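Local coordinates for dihydroorotase (Saccharomyces cerevisiae S288C, PDB 6L0A), which catalyses the reversible, zinc-dependent interconversion of N-carbamoyl-L-aspartate and dihydroorotate, the third step of de novo pyrimidine biosynthesis, at residues G8-G20 with I30-L44. Residues are numbered along the deposited sequence; the frame is centred on the assembly and turned at random.
Sequences GLTCDMHVHVREG and IRDGGVSIAYIMPNL. With ZN (zinc ion), chain K; LMR ((2S)-2-hydroxybutanedioic acid), chain M.
M41 packs against the two zinc-binding histidines, H14 and H16, and its side chain meets both in turn. Its CB sits over one face of the H16 ring, 3.4 Å from H16 CE1. CG, anti to the carbonyl carbon (chi1 -72°), lies 3.5 Å from H14 CD2; the bend at chi2 then carries SD and CE over the H14 ring. SD makes a sulfur-aromatic contact there, and the methyl CE ends almost on the ring normal, 3.4 Å from the H14 centroid, a CH-pi contact. Methionine suits this place because a flexible, unbranched, apolar chain can lie against both rings. H14 NE2 and H16 NE2 both bind the zinc ion, with D258 as a further ligand, while E179 accepts a bond from H14 ND1 and probably helps fix that ring.

Leading up to the site, the backbones pair in parallel: D12 N donates to I37 O and Y39 N to D12 O. After a beta bulge the pairing resumes with V15 N to Y39 O and M41 N to V15 O. V15 and I40, beta-branched as strands favour, meet through V15 CG1 and I40 CD1, and I30 CD1 of the helix joins them.

Beyond the strand ends, the flat, charged guanidinium of R18 offers two N-H donors to one malate carboxylate, NH1 to O4B (2.7 Å) and NH2 to O4A (2.9 Å). The neutral amide of N43 adds a nearly straight bond from ND2 to O4B (172°). R18 NH1 also donates to a water that in turn donates to N43 O. A leucine in place of R18 would probably leave the carboxylate without the guanidinium that grips both its oxygens, and that water without this donor. Strand 11-15, helix 20-32 and strand 37-40 form a beta-alpha-beta unit; the HxH motif, H14 and H16, lies at the C-terminal end of strand 11-15, as is characteristic of the amidohydrolase TIM barrel.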
loop_
_atom_site.group_PDB
_atom_site.type_symbol
_atom_site.label_atom_id
_atom_site.label_comp_id
_atom_site.label_asym_id
_atom_site.label_seq_id
_atom_site.Cartn_x
_atom_site.Cartn_y
_atom_site.Cartn_z
ATOM N N GLY C 8 25.917 8.038 -25.012
ATOM C CA GLY C 8 26.272 6.954 -25.914
ATOM C C GLY C 8 25.124 5.991 -26.148
ATOM O O GLY C 8 23.968 6.386 -26.368
ATOM N N LEU C 9 25.455 4.698 -26.134
ATOM C CA LEU C 9 24.474 3.641 -26.389
ATOM C C LEU C 9 23.866 3.251 -25.046
ATOM O O LEU C 9 24.389 2.412 -24.321
ATOM C CB LEU C 9 25.126 2.448 -27.079
ATOM C CG LEU C 9 25.902 2.789 -28.349
ATOM C CD1 LEU C 9 26.692 1.590 -28.845
ATOM C CD2 LEU C 9 24.955 3.313 -29.420
ATOM N N THR C 10 22.757 3.889 -24.711
ATOM C CA THR C 10 22.064 3.646 -23.453
ATOM C C THR C 10 21.315 2.316 -23.496
ATOM O O THR C 10 20.806 1.906 -24.543
ATOM C CB THR C 10 21.069 4.771 -23.194
ATOM O OG1 THR C 10 20.310 4.992 -24.385
ATOM C CG2 THR C 10 21.793 6.060 -22.824
ATOM N N CYS C 11 21.206 1.661 -22.335
ATOM C CA CYS C 11 20.450 0.418 -22.263
ATOM C C CYS C 11 19.473 0.441 -21.090
ATOM O O CYS C 11 19.790 0.916 -19.995
ATOM C CB CYS C 11 21.352 -0.805 -22.133
ATOM S SG CYS C 11 22.645 -0.709 -20.915
ATOM N N ASP C 12 18.289 -0.098 -21.341
ATOM C CA ASP C 12 17.287 -0.374 -20.313
ATOM C C ASP C 12 17.120 -1.888 -20.305
ATOM O O ASP C 12 16.545 -2.469 -21.233
ATOM C CB ASP C 12 15.980 0.357 -20.618
ATOM C CG ASP C 12 14.870 0.005 -19.650
ATOM O OD1 ASP C 12 15.096 -0.815 -18.731
ATOM O OD2 ASP C 12 13.770 0.559 -19.822
ATOM N N MET C 13 17.648 -2.533 -19.278
ATOM C CA MET C 13 17.698 -3.987 -19.287
ATOM C C MET C 13 16.466 -4.631 -18.647
ATOM O O MET C 13 16.548 -5.771 -18.163
ATOM C CB MET C 13 18.992 -4.453 -18.625
ATOM C CG MET C 13 20.248 -4.079 -19.467
ATOM S SD MET C 13 20.066 -4.374 -21.252
ATOM C CE MET C 13 21.803 -4.367 -21.749
ATOM N N HIS C 14 15.307 -3.966 -18.687
ATOM C CA HIS C 14 14.082 -4.564 -18.137
ATOM C C HIS C 14 12.869 -3.794 -18.677
ATOM O O HIS C 14 12.404 -2.850 -18.044
ATOM C CB HIS C 14 14.116 -4.542 -16.619
ATOM C CG HIS C 14 13.128 -5.468 -15.980
ATOM N ND1 HIS C 14 13.462 -6.312 -14.943
ATOM C CD2 HIS C 14 11.815 -5.690 -16.236
ATOM C CE1 HIS C 14 12.396 -7.008 -14.584
ATOM N NE2 HIS C 14 11.382 -6.646 -15.348
ATOM N N VAL C 15 12.347 -4.233 -19.828
ATOM C CA VAL C 15 11.321 -3.493 -20.567
ATOM C C VAL C 15 10.118 -4.390 -20.823
ATOM O O VAL C 15 10.277 -5.541 -21.244
ATOM C CB VAL C 15 11.869 -2.949 -21.906
ATOM C CG1 VAL C 15 10.744 -2.392 -22.768
ATOM C CG2 VAL C 15 12.910 -1.865 -21.654
ATOM N N HIS C 16 8.912 -3.857 -20.595
ATOM C CA HIS C 16 7.666 -4.479 -21.032
ATOM C C HIS C 16 7.052 -3.647 -22.151
ATOM O O HIS C 16 6.787 -2.453 -21.961
ATOM C CB HIS C 16 6.666 -4.591 -19.868
ATOM C CG HIS C 16 7.121 -5.483 -18.753
ATOM N ND1 HIS C 16 6.880 -6.841 -18.736
ATOM C CD2 HIS C 16 7.810 -5.208 -17.618
ATOM C CE1 HIS C 16 7.407 -7.363 -17.640
ATOM N NE2 HIS C 16 7.978 -6.393 -16.944
ATOM N N VAL C 17 6.796 -4.268 -23.307
ATOM C CA VAL C 17 6.103 -3.588 -24.398
ATOM C C VAL C 17 4.805 -4.273 -24.794
ATOM O O VAL C 17 4.140 -3.811 -25.727
ATOM C CB VAL C 17 6.999 -3.407 -25.645
ATOM C CG1 VAL C 17 8.147 -2.432 -25.361
ATOM C CG2 VAL C 17 7.507 -4.751 -26.137
ATOM N N ARG C 18 4.417 -5.355 -24.120
ATOM C CA ARG C 18 3.087 -5.965 -24.301
ATOM C C ARG C 18 2.927 -6.425 -25.759
ATOM O O ARG C 18 3.904 -6.813 -26.418
ATOM C CB ARG C 18 1.990 -5.004 -23.833
ATOM C CG ARG C 18 2.254 -4.289 -22.512
ATOM C CD ARG C 18 2.313 -5.264 -21.352
ATOM N NE ARG C 18 2.220 -4.539 -20.084
ATOM C CZ ARG C 18 2.628 -5.023 -18.915
ATOM N NH1 ARG C 18 3.158 -6.244 -18.838
ATOM N NH2 ARG C 18 2.509 -4.275 -17.824
ATOM N N GLU C 19 1.685 -6.403 -26.263
ATOM C CA GLU C 19 1.362 -6.846 -27.617
ATOM C C GLU C 19 0.310 -5.909 -28.211
ATOM O O GLU C 19 -0.134 -4.952 -27.568
ATOM C CB GLU C 19 0.881 -8.301 -27.619
ATOM C CG GLU C 19 1.986 -9.332 -27.377
ATOM C CD GLU C 19 1.570 -10.750 -27.747
ATOM O OE1 GLU C 19 0.987 -11.455 -26.886
ATOM O OE2 GLU C 19 1.829 -11.162 -28.901
ATOM N N GLY C 20 -0.071 -6.169 -29.465
ATOM C CA GLY C 20 -1.178 -5.441 -30.081
ATOM C C GLY C 20 -1.022 -3.931 -30.057
ATOM O O GLY C 20 0.072 -3.385 -30.239
ATOM N N ILE C 30 10.590 3.631 -26.378
ATOM C CA ILE C 30 11.918 3.251 -25.913
ATOM C C ILE C 30 12.939 4.273 -26.396
ATOM O O ILE C 30 13.662 4.884 -25.600
ATOM C CB ILE C 30 12.266 1.824 -26.375
ATOM C CG1 ILE C 30 11.238 0.820 -25.819
ATOM C CG2 ILE C 30 13.677 1.462 -25.945
ATOM C CD1 ILE C 30 11.290 -0.581 -26.449
ATOM N N ARG C 31 12.962 4.521 -27.708
ATOM C CA ARG C 31 13.863 5.535 -28.253
ATOM C C ARG C 31 13.536 6.926 -27.720
ATOM O O ARG C 31 14.442 7.677 -27.345
ATOM C CB ARG C 31 13.812 5.526 -29.782
ATOM C CG ARG C 31 15.000 6.278 -30.407
ATOM C CD ARG C 31 15.030 6.134 -31.914
ATOM N NE ARG C 31 15.697 7.271 -32.546
ATOM C CZ ARG C 31 16.981 7.301 -32.893
ATOM N NH1 ARG C 31 17.768 6.253 -32.690
ATOM N NH2 ARG C 31 17.476 8.386 -33.466
ATOM N N ASP C 32 12.247 7.279 -27.654
ATOM C CA ASP C 32 11.870 8.630 -27.237
ATOM C C ASP C 32 12.347 8.931 -25.825
ATOM O O ASP C 32 12.738 10.066 -25.523
ATOM C CB ASP C 32 10.356 8.814 -27.342
ATOM C CG ASP C 32 9.859 8.749 -28.773
ATOM O OD1 ASP C 32 10.694 8.721 -29.700
ATOM O OD2 ASP C 32 8.631 8.719 -28.970
ATOM N N GLY C 33 12.321 7.928 -24.941
ATOM C CA GLY C 33 12.840 8.062 -23.599
ATOM C C GLY C 33 14.342 8.012 -23.457
ATOM O O GLY C 33 14.854 8.132 -22.341
ATOM N N GLY C 34 15.075 7.841 -24.552
ATOM C CA GLY C 34 16.517 7.923 -24.518
ATOM C C GLY C 34 17.250 6.601 -24.469
ATOM O O GLY C 34 18.423 6.588 -24.093
ATOM N N VAL C 35 16.608 5.500 -24.856
ATOM C CA VAL C 35 17.151 4.151 -24.684
ATOM C C VAL C 35 17.449 3.555 -26.051
ATOM O O VAL C 35 16.565 3.483 -26.914
ATOM C CB VAL C 35 16.169 3.256 -23.903
ATOM C CG1 VAL C 35 16.605 1.803 -23.962
ATOM C CG2 VAL C 35 16.045 3.752 -22.461
ATOM N N SER C 36 18.688 3.097 -26.235
ATOM C CA SER C 36 19.117 2.470 -27.481
ATOM C C SER C 36 18.903 0.961 -27.481
ATOM O O SER C 36 18.497 0.395 -28.502
ATOM C CB SER C 36 20.599 2.775 -27.730
ATOM O OG SER C 36 21.084 2.002 -28.815
ATOM N N ILE C 37 19.150 0.318 -26.337
ATOM C CA ILE C 37 19.143 -1.133 -26.185
ATOM C C ILE C 37 18.100 -1.489 -25.127
ATOM O O ILE C 37 18.121 -0.923 -24.032
ATOM C CB ILE C 37 20.524 -1.659 -25.754
ATOM C CG1 ILE C 37 21.603 -1.295 -26.780
ATOM C CG2 ILE C 37 20.483 -3.171 -25.533
ATOM C CD1 ILE C 37 22.992 -1.166 -26.160
ATOM N N ALA C 38 17.211 -2.429 -25.449
ATOM C CA ALA C 38 16.140 -2.852 -24.544
ATOM C C ALA C 38 16.156 -4.367 -24.369
ATOM O O ALA C 38 16.200 -5.107 -25.355
ATOM C CB ALA C 38 14.772 -2.419 -25.082
ATOM N N TYR C 39 16.088 -4.828 -23.120
ATOM C CA TYR C 39 15.912 -6.245 -22.823
ATOM C C TYR C 39 14.430 -6.488 -22.565
ATOM O O TYR C 39 13.878 -5.952 -21.598
ATOM C CB TYR C 39 16.741 -6.655 -21.614
ATOM C CG TYR C 39 16.723 -8.143 -21.303
ATOM C CD1 TYR C 39 17.240 -9.065 -22.196
ATOM C CD2 TYR C 39 16.217 -8.612 -20.094
ATOM C CE1 TYR C 39 17.247 -10.438 -21.902
ATOM C CE2 TYR C 39 16.214 -9.977 -19.788
ATOM C CZ TYR C 39 16.739 -10.880 -20.704
ATOM O OH TYR C 39 16.764 -12.232 -20.419
ATOM N N ILE C 40 13.800 -7.287 -23.422
ATOM C CA ILE C 40 12.343 -7.386 -23.519
ATOM C C ILE C 40 11.843 -8.543 -22.664
ATOM O O ILE C 40 12.220 -9.701 -22.879
ATOM C CB ILE C 40 11.899 -7.573 -24.979
ATOM C CG1 ILE C 40 12.380 -6.394 -25.827
ATOM C CG2 ILE C 40 10.387 -7.765 -25.085
ATOM C CD1 ILE C 40 11.699 -5.047 -25.465
ATOM N N MET C 41 10.946 -8.246 -21.735
ATOM C CA MET C 41 10.483 -9.279 -20.818
ATOM C C MET C 41 9.412 -10.156 -21.472
ATOM O O MET C 41 8.740 -9.738 -22.421
ATOM C CB MET C 41 9.964 -8.628 -19.541
ATOM C CG MET C 41 11.107 -8.058 -18.667
ATOM S SD MET C 41 12.245 -9.351 -18.151
ATOM C CE MET C 41 13.699 -8.466 -17.570
ATOM N N PRO C 42 9.222 -11.388 -20.967
ATOM C CA PRO C 42 8.432 -12.375 -21.717
ATOM C C PRO C 42 7.067 -12.737 -21.135
ATOM O O PRO C 42 6.484 -13.756 -21.525
ATOM C CB PRO C 42 9.352 -13.599 -21.689
ATOM C CG PRO C 42 9.902 -13.557 -20.297
ATOM C CD PRO C 42 10.084 -12.056 -19.973
ATOM N N ASN C 43 6.553 -11.965 -20.184
ATOM C CA ASN C 43 5.325 -12.356 -19.489
ATOM C C ASN C 43 4.098 -11.905 -20.291
ATOM O O ASN C 43 3.230 -11.163 -19.836
ATOM C CB ASN C 43 5.322 -11.810 -18.062
ATOM C CG ASN C 43 5.357 -10.302 -18.009
ATOM O OD1 ASN C 43 5.849 -9.643 -18.934
ATOM N ND2 ASN C 43 4.826 -9.731 -16.916
ATOM N N LEU C 44 4.048 -12.393 -21.533
ATOM C CA LEU C 44 2.870 -12.252 -22.370
ATOM C C LEU C 44 1.822 -13.301 -21.992
ATOM O O LEU C 44 2.032 -14.155 -21.115
ATOM C CB LEU C 44 3.253 -12.383 -23.844
ATOM C CG LEU C 44 4.406 -11.509 -24.358
ATOM C CD1 LEU C 44 4.558 -11.620 -25.874
ATOM C CD2 LEU C 44 4.186 -10.077 -23.971
HETATM ZN ZN ZN K . 9.242 -6.498 -15.189
HETATM C C1 LMR M . 6.509 -6.758 -12.750
HETATM O O1A LMR M . 7.671 -6.547 -13.188
HETATM O O1B LMR M . 6.421 -7.269 -11.614
HETATM C C2 LMR M . 5.227 -6.427 -13.551
HETATM O O2 LMR M . 4.369 -5.464 -12.970
HETATM C C3 LMR M . 5.579 -5.761 -14.839
HETATM C C4 LMR M . 4.340 -6.080 -15.643
HETATM O O4A LMR M . 3.195 -5.576 -15.371
HETATM O O4B LMR M . 4.548 -6.882 -16.562
HETATM O O HOH W 1 7.328 -7.345 -23.493
HETATM O O HOH W 2 3.218 -8.416 -20.721
#